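PDB 3DWA: subtilase cytotoxin, subunit B from Escherichia coli, which forms the pentameric B subunit of an AB5 toxin and probably binds the host-cell glycan, of a non-human type, through which the toxin recognises susceptible cells. Local coordinates for residues Ser43-Lys48 with Ala91-Ala96. Residues are numbered along the deposited sequence; the frame is centred on the assembly and turned at random.
Sequences SACSMK and ALTSNA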
ATOM      1  N   SER C  43      -7.562  -3.699 -24.074  1.00 29.00           N
ATOM      2  CA  SER C  43      -7.292  -4.551 -22.931  1.00 28.38           C
ATOM      3  C   SER C  43      -5.786  -4.758 -22.928  1.00 25.81           C
ATOM      4  O   SER C  43      -5.151  -4.769 -23.975  1.00 24.10           O
ATOM      5  CB  SER C  43      -7.957  -5.933 -23.037  1.00 27.99           C
ATOM      6  OG  SER C  43      -9.375  -5.871 -23.161  1.00 34.48           O
ATOM      7  N   ALA C  44      -5.242  -4.915 -21.737  1.00 23.56           N
ATOM      8  CA  ALA C  44      -3.833  -5.197 -21.546  1.00 23.18           C
ATOM      9  C   ALA C  44      -3.666  -5.842 -20.168  1.00 23.15           C
ATOM     10  O   ALA C  44      -4.331  -5.418 -19.223  1.00 22.83           O
ATOM     11  CB  ALA C  44      -3.041  -3.871 -21.643  1.00 22.33           C
ATOM     12  N   CYS C  45      -2.806  -6.866 -20.060  1.00 23.61           N
ATOM     13  CA  CYS C  45      -2.495  -7.543 -18.806  1.00 24.94           C
ATOM     14  C   CYS C  45      -1.024  -7.381 -18.367  1.00 24.35           C
ATOM     15  O   CYS C  45      -0.137  -7.303 -19.196  1.00 24.63           O
ATOM     16  CB  CYS C  45      -2.765  -9.063 -18.903  1.00 25.00           C
ATOM     17  SG  CYS C  45      -4.364  -9.461 -19.598  1.00 32.71           S
ATOM     18  N   SER C  46      -0.781  -7.382 -17.058  1.00 23.36           N
ATOM     19  CA  SER C  46       0.577  -7.478 -16.530  1.00 23.64           C
ATOM     20  C   SER C  46       0.656  -8.765 -15.684  1.00 24.77           C
ATOM     21  O   SER C  46      -0.267  -9.083 -14.912  1.00 23.14           O
ATOM     22  CB  SER C  46       0.917  -6.226 -15.700  1.00 23.75           C
ATOM     23  OG  SER C  46       2.201  -6.318 -15.076  1.00 20.42           O
HETATM   24  N   MSE C  47       1.745  -9.505 -15.854  1.00 25.74           N
HETATM   25  CA  MSE C  47       2.004 -10.701 -15.090  1.00 29.28           C
HETATM   26  C   MSE C  47       3.302 -10.552 -14.307  1.00 28.44           C
HETATM   27  O   MSE C  47       4.303 -10.037 -14.827  1.00 26.90           O
HETATM   28  CB  MSE C  47       2.110 -11.908 -16.010  1.00 28.54           C
HETATM   29  CG  MSE C  47       2.410 -13.229 -15.285  1.00 29.15           C
HETATM   30 SE   MSE C  47       2.110 -14.620 -16.631  1.00 41.92          SE
HETATM   31  CE  MSE C  47       0.463 -13.894 -17.494  1.00 30.15           C
ATOM     32  N   LYS C  48       3.272 -10.982 -13.048  1.00 29.40           N
ATOM     33  CA  LYS C  48       4.426 -10.840 -12.165  1.00 31.29           C
ATOM     34  C   LYS C  48       5.503 -11.864 -12.538  1.00 32.61           C
ATOM     35  O   LYS C  48       5.187 -13.017 -12.781  1.00 31.99           O
ATOM     36  CB  LYS C  48       3.989 -11.024 -10.711  1.00 30.63           C
ATOM     37  CG  LYS C  48       5.011 -10.605  -9.681  1.00 29.80           C
ATOM     38  CD  LYS C  48       4.458 -10.877  -8.290  1.00 31.48           C
ATOM     39  CE  LYS C  48       5.416 -10.571  -7.149  1.00 34.37           C
ATOM     40  NZ  LYS C  48       4.863 -11.179  -5.856  1.00 33.61           N
ATOM     41  N   ALA C  91      -9.920 -15.453 -23.756  1.00 32.99           N
ATOM     42  CA  ALA C  91     -10.664 -14.853 -22.668  1.00 31.43           C
ATOM     43  C   ALA C  91     -10.288 -13.393 -22.437  1.00 30.19           C
ATOM     44  O   ALA C  91     -11.148 -12.555 -22.138  1.00 30.50           O
ATOM     45  CB  ALA C  91     -10.453 -15.674 -21.392  1.00 31.85           C
ATOM     46  N   LEU C  92      -8.999 -13.101 -22.562  1.00 28.92           N
ATOM     47  CA  LEU C  92      -8.430 -11.830 -22.120  1.00 27.44           C
ATOM     48  C   LEU C  92      -7.775 -11.109 -23.287  1.00 27.45           C
ATOM     49  O   LEU C  92      -8.460 -10.477 -24.071  1.00 27.38           O
ATOM     50  CB  LEU C  92      -7.451 -12.049 -20.940  1.00 26.63           C
ATOM     51  CG  LEU C  92      -8.101 -12.549 -19.644  1.00 25.71           C
ATOM     52  CD1 LEU C  92      -7.014 -12.980 -18.629  1.00 26.43           C
ATOM     53  CD2 LEU C  92      -9.004 -11.453 -19.054  1.00 23.16           C
ATOM     54  N   THR C  93      -6.453 -11.205 -23.422  1.00 27.21           N
ATOM     55  CA  THR C  93      -5.747 -10.490 -24.494  1.00 26.60           C
ATOM     56  C   THR C  93      -4.311 -11.008 -24.597  1.00 26.90           C
ATOM     57  O   THR C  93      -3.806 -11.606 -23.634  1.00 25.86           O
ATOM     58  CB  THR C  93      -5.768  -8.941 -24.230  1.00 27.27           C
ATOM     59  OG1 THR C  93      -5.040  -8.265 -25.232  1.00 28.91           O
ATOM     60  CG2 THR C  93      -5.157  -8.579 -22.920  1.00 26.15           C
ATOM     61  N   SER C  94      -3.641 -10.741 -25.730  1.00 25.68           N
ATOM     62  CA  SER C  94      -2.213 -11.030 -25.840  1.00 24.28           C
ATOM     63  C   SER C  94      -1.373  -9.841 -25.415  1.00 23.15           C
ATOM     64  O   SER C  94      -0.153  -9.986 -25.300  1.00 23.01           O
ATOM     65  CB  SER C  94      -1.837 -11.435 -27.281  1.00 23.90           C
ATOM     66  OG  SER C  94      -1.609 -10.304 -28.104  1.00 25.74           O
ATOM     67  N   ASN C  95      -2.014  -8.674 -25.201  1.00 21.99           N
ATOM     68  CA  ASN C  95      -1.314  -7.427 -24.880  1.00 21.31           C
ATOM     69  C   ASN C  95      -0.705  -7.395 -23.491  1.00 21.44           C
ATOM     70  O   ASN C  95      -1.401  -7.606 -22.512  1.00 21.02           O
ATOM     71  CB  ASN C  95      -2.194  -6.170 -25.039  1.00 20.40           C
ATOM     72  CG  ASN C  95      -2.771  -5.996 -26.462  1.00 23.70           C
ATOM     73  OD1 ASN C  95      -2.219  -6.507 -27.447  1.00 18.84           O
ATOM     74  ND2 ASN C  95      -3.919  -5.303 -26.554  1.00 22.80           N
ATOM     75  N   ALA C  96       0.591  -7.085 -23.412  1.00 21.25           N
ATOM     76  CA  ALA C  96       1.208  -6.733 -22.142  1.00 21.17           C
ATOM     77  C   ALA C  96       0.999  -5.260 -21.901  1.00 21.27           C
ATOM     78  O   ALA C  96       1.099  -4.458 -22.822  1.00 21.09           O
ATOM     79  CB  ALA C  96       2.729  -7.064 -22.150  1.00 21.79           C
TER
HETATM   80  O   HOH W   1     -10.333  -8.369 -23.006  1.00 36.54           O
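Asn95 grips the edge of strand 41-47 twice, once with its side chain and once with its backbone. Its ND2 gives a hydrogen bond to Ser43 O (2.9 Å) that approaches nearly head-on to the carbonyl (C=O...N 168°), while the acceptor lies only 10° out of the amide plane. Asn95 CB, too, is close to Ser43 O, at 3.4 Å. Two residues along the strand, Cys45 N donates to Asn95 O (2.9 Å) in an almost straight bond. This oxygen also receives a weak bond from Trp83 NE1 and a CA-H...O contact from Ala44. Next to it, Ala96 CA approaches Cys45 O at 3.3 Å, a second CA-H...O contact, and Cys45 continues the backbone pairing with Leu97. The tight packing lies around the sulfur: Thr93 CG2 touches Cys45 SG at 3.5 Å, with Leu92 CB lying farther from the same atom. That sulfur is fixed by its disulfide to Cys31, which ties strand 41-47 to strand 27-35. Thr93 OG1, anti to its backbone N (chi1 177°), accepts from Asn95 N at 3.1 Å; this ST turn bends the chain before it pairs with the strand. The hydroxyl side of Ser43 is looser: its CB still rests on Thr93 CB and CG2, but OG reaches Leu92 O only through a water, and just beyond, Ala91 and Leu92 pack on Pro112 and Gly111 of a neighbouring subunit. The loop after helix 86-91 thus enters strand 96-102 running parallel to strand 41-47, in a single bridge between Cys45 and Ala96. Such parallel pairing of strand 41-47 with strand 96-102 closes the otherwise antiparallel barrel of the OB fold, the architecture of AB5 toxin B subunits.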